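Local structure of Lmo0794 protein (3EW7) at residues P201-N205 against E206-V210. The protein is of unknown function but has a Rossmann-like NAD(P)-binding fold and is probably an NAD(P)-dependent oxidoreductase. The protein carries 3 engineered substitutions. Numbering follows the deposited sequence.
Engineered in segment 206-210: His-207 (natural residue Arg).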
ATOM      1  N   PRO A 201       5.250   3.744 -14.309  1.00 50.92           N
ATOM      2  CA  PRO A 201       6.305   4.022 -13.332  1.00 50.38           C
ATOM      3  C   PRO A 201       7.167   5.240 -13.641  1.00 51.07           C
ATOM      4  O   PRO A 201       7.704   5.381 -14.742  1.00 50.20           O
ATOM      5  CB  PRO A 201       7.126   2.743 -13.349  1.00 49.75           C
ATOM      6  CG  PRO A 201       6.121   1.706 -13.674  1.00 49.56           C
ATOM      7  CD  PRO A 201       5.339   2.350 -14.774  1.00 50.12           C
ATOM      8  N   ASN A 202       7.301   6.117 -12.658  1.00 52.38           N
ATOM      9  CA  ASN A 202       8.125   7.310 -12.808  1.00 54.73           C
ATOM     10  C   ASN A 202       8.939   7.476 -11.549  1.00 53.67           C
ATOM     11  O   ASN A 202       9.806   8.345 -11.460  1.00 53.65           O
ATOM     12  CB  ASN A 202       7.261   8.558 -13.010  1.00 58.54           C
ATOM     13  CG  ASN A 202       7.244   9.034 -14.454  1.00 63.80           C
ATOM     14  OD1 ASN A 202       6.993  10.211 -14.717  1.00 68.56           O
ATOM     15  ND2 ASN A 202       7.501   8.122 -15.398  1.00 66.81           N
ATOM     16  N   HIS A 203       8.661   6.629 -10.568  1.00 52.62           N
ATOM     17  CA  HIS A 203       9.353   6.707  -9.299  1.00 51.16           C
ATOM     18  C   HIS A 203       9.736   5.343  -8.768  1.00 51.27           C
ATOM     19  O   HIS A 203       9.419   5.000  -7.627  1.00 51.59           O
ATOM     20  CB  HIS A 203       8.471   7.450  -8.304  1.00 48.79           C
ATOM     21  CG  HIS A 203       7.979   8.760  -8.826  1.00 48.67           C
ATOM     22  ND1 HIS A 203       8.699   9.932  -8.702  1.00 48.22           N
ATOM     23  CD2 HIS A 203       6.881   9.068  -9.552  1.00 47.11           C
ATOM     24  CE1 HIS A 203       8.062  10.904  -9.332  1.00 47.29           C
ATOM     25  NE2 HIS A 203       6.958  10.406  -9.856  1.00 48.22           N
ATOM     26  N   LEU A 204      10.422   4.567  -9.604  1.00 50.68           N
ATOM     27  CA  LEU A 204      10.877   3.247  -9.207  1.00 50.30           C
ATOM     28  C   LEU A 204      11.986   3.408  -8.173  1.00 50.14           C
ATOM     29  O   LEU A 204      12.944   4.149  -8.380  1.00 50.15           O
ATOM     30  CB  LEU A 204      11.402   2.466 -10.416  1.00 49.82           C
ATOM     31  CG  LEU A 204      10.374   1.977 -11.442  1.00 50.28           C
ATOM     32  CD1 LEU A 204      11.076   1.206 -12.537  1.00 49.43           C
ATOM     33  CD2 LEU A 204       9.343   1.097 -10.763  1.00 47.55           C
ATOM     34  N   ASN A 205      11.829   2.727  -7.047  1.00 49.56           N
ATOM     35  CA  ASN A 205      12.812   2.768  -5.983  1.00 50.66           C
ATOM     36  C   ASN A 205      13.139   4.111  -5.357  1.00 52.75           C
ATOM     37  O   ASN A 205      14.295   4.394  -5.047  1.00 53.67           O
ATOM     38  CB  ASN A 205      14.090   2.086  -6.439  1.00 45.86           C
ATOM     39  CG  ASN A 205      14.031   0.599  -6.234  1.00 45.15           C
ATOM     40  OD1 ASN A 205      14.937   0.008  -5.657  1.00 45.07           O
ATOM     41  ND2 ASN A 205      12.948  -0.018  -6.689  1.00 46.68           N
ATOM     42  N   GLU A 206      12.115   4.934  -5.158  1.00 54.95           N
ATOM     43  CA  GLU A 206      12.285   6.229  -4.515  1.00 55.51           C
ATOM     44  C   GLU A 206      10.966   6.707  -3.915  1.00 55.33           C
ATOM     45  O   GLU A 206       9.893   6.181  -4.228  1.00 53.99           O
ATOM     46  CB  GLU A 206      12.824   7.274  -5.500  1.00 56.39           C
ATOM     47  CG  GLU A 206      11.932   7.579  -6.696  1.00 59.02           C
ATOM     48  CD  GLU A 206      12.502   8.691  -7.580  1.00 60.83           C
ATOM     49  OE1 GLU A 206      13.724   8.673  -7.843  1.00 62.90           O
ATOM     50  OE2 GLU A 206      11.730   9.580  -8.022  1.00 60.76           O
ATOM     51  N   HIS A 207      11.067   7.679  -3.016  1.00 54.86           N
ATOM     52  CA  HIS A 207       9.900   8.259  -2.375  1.00 54.76           C
ATOM     53  C   HIS A 207       9.529   9.463  -3.219  1.00 55.69           C
ATOM     54  O   HIS A 207      10.398  10.057  -3.854  1.00 56.59           O
ATOM     55  CB  HIS A 207      10.249   8.721  -0.961  1.00 52.90           C
ATOM     56  CG  HIS A 207       9.210   9.601  -0.340  1.00 53.08           C
ATOM     57  ND1 HIS A 207       9.528  10.675   0.461  1.00 53.78           N
ATOM     58  CD2 HIS A 207       7.858   9.581  -0.419  1.00 53.58           C
ATOM     59  CE1 HIS A 207       8.419  11.282   0.845  1.00 54.30           C
ATOM     60  NE2 HIS A 207       7.391  10.637   0.323  1.00 53.56           N
ATOM     61  N   PHE A 208       8.250   9.811  -3.254  1.00 56.37           N
ATOM     62  CA  PHE A 208       7.816  10.983  -4.004  1.00 56.77           C
ATOM     63  C   PHE A 208       6.423  11.420  -3.575  1.00 57.33           C
ATOM     64  O   PHE A 208       5.585  10.601  -3.195  1.00 55.66           O
ATOM     65  CB  PHE A 208       7.861  10.714  -5.517  1.00 54.91           C
ATOM     66  CG  PHE A 208       6.620  10.093  -6.062  1.00 51.89           C
ATOM     67  CD1 PHE A 208       5.713  10.856  -6.790  1.00 50.58           C
ATOM     68  CD2 PHE A 208       6.361   8.745  -5.860  1.00 51.52           C
ATOM     69  CE1 PHE A 208       4.559  10.283  -7.317  1.00 49.90           C
ATOM     70  CE2 PHE A 208       5.214   8.157  -6.377  1.00 51.92           C
ATOM     71  CZ  PHE A 208       4.309   8.929  -7.111  1.00 51.97           C
ATOM     72  N   THR A 209       6.199  12.727  -3.626  1.00 59.05           N
ATOM     73  CA  THR A 209       4.930  13.311  -3.231  1.00 61.02           C
ATOM     74  C   THR A 209       4.165  13.644  -4.497  1.00 63.22           C
ATOM     75  O   THR A 209       4.755  14.086  -5.472  1.00 63.46           O
ATOM     76  CB  THR A 209       5.140  14.620  -2.435  1.00 59.70           C
ATOM     77  OG1 THR A 209       6.140  14.423  -1.426  1.00 59.19           O
ATOM     78  CG2 THR A 209       3.856  15.041  -1.771  1.00 59.83           C
ATOM     79  N   VAL A 210       2.855  13.428  -4.489  1.00 67.31           N
ATOM     80  CA  VAL A 210       2.050  13.738  -5.665  1.00 71.40           C
ATOM     81  C   VAL A 210       2.141  15.235  -5.973  1.00 74.88           C
ATOM     82  O   VAL A 210       2.301  16.052  -5.066  1.00 75.78           O
ATOM     83  CB  VAL A 210       0.596  13.327  -5.448  1.00 70.21           C
ATOM     84  CG1 VAL A 210      -0.202  13.570  -6.706  1.00 69.21           C
ATOM     85  CG2 VAL A 210       0.546  11.855  -5.065  1.00 70.76           C
TER
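Glu-206 OE2 accepts a hydrogen bond from His-203 ND1 at 3.1 Å, and this His-carboxylate pair ties the two ends of a type II beta turn running from His-203 to Glu-206. The turn joins the loop after helix 187-199 to strand 207-209, the outermost strand on one side of the parallel Rossmann-type sheet, where it lies beside strand 150-154. The N-H...O angle of 150° shows that the bond is somewhat bent. As for direction, the donor lies on the anti side of OE2, slightly out of the carboxylate plane, while the oxygen sits near the plane of the imidazole but tilted from it. The ring and carboxylate planes are 44° apart.

The imidazole is also stacked on Phe-208, five residues further on. Ring centroids lie 3.5 Å apart and the planes are parallel within the precision of the model, which defines a face-to-face stack with little offset. The phenyl group reaches this place because its CG stands between the backbone N and the carbonyl carbon of Phe-208 (chi1 87°). One face of the histidine is thus occupied by Phe-208 and the ND1 edge by Glu-206, two contacts that together should restrict rotation of the imidazole.

Backbone atoms at and just before the turn bond to neighbouring side chains. His-203 N and Asn-202 N both donate to Glu-197 OE2 of helix 187-199, and His-203 O is bonded to Thr-151 OG1. The Phe-208 side chain also touches Thr-151 and Ile-153 of strand 150-154 and Glu-197 of helix 187-199. Within the stack, His-203 NE2 lies 3.3 Å from Phe-208 CD1, and His-203 CG lies 3.4 Å from Phe-208 CG.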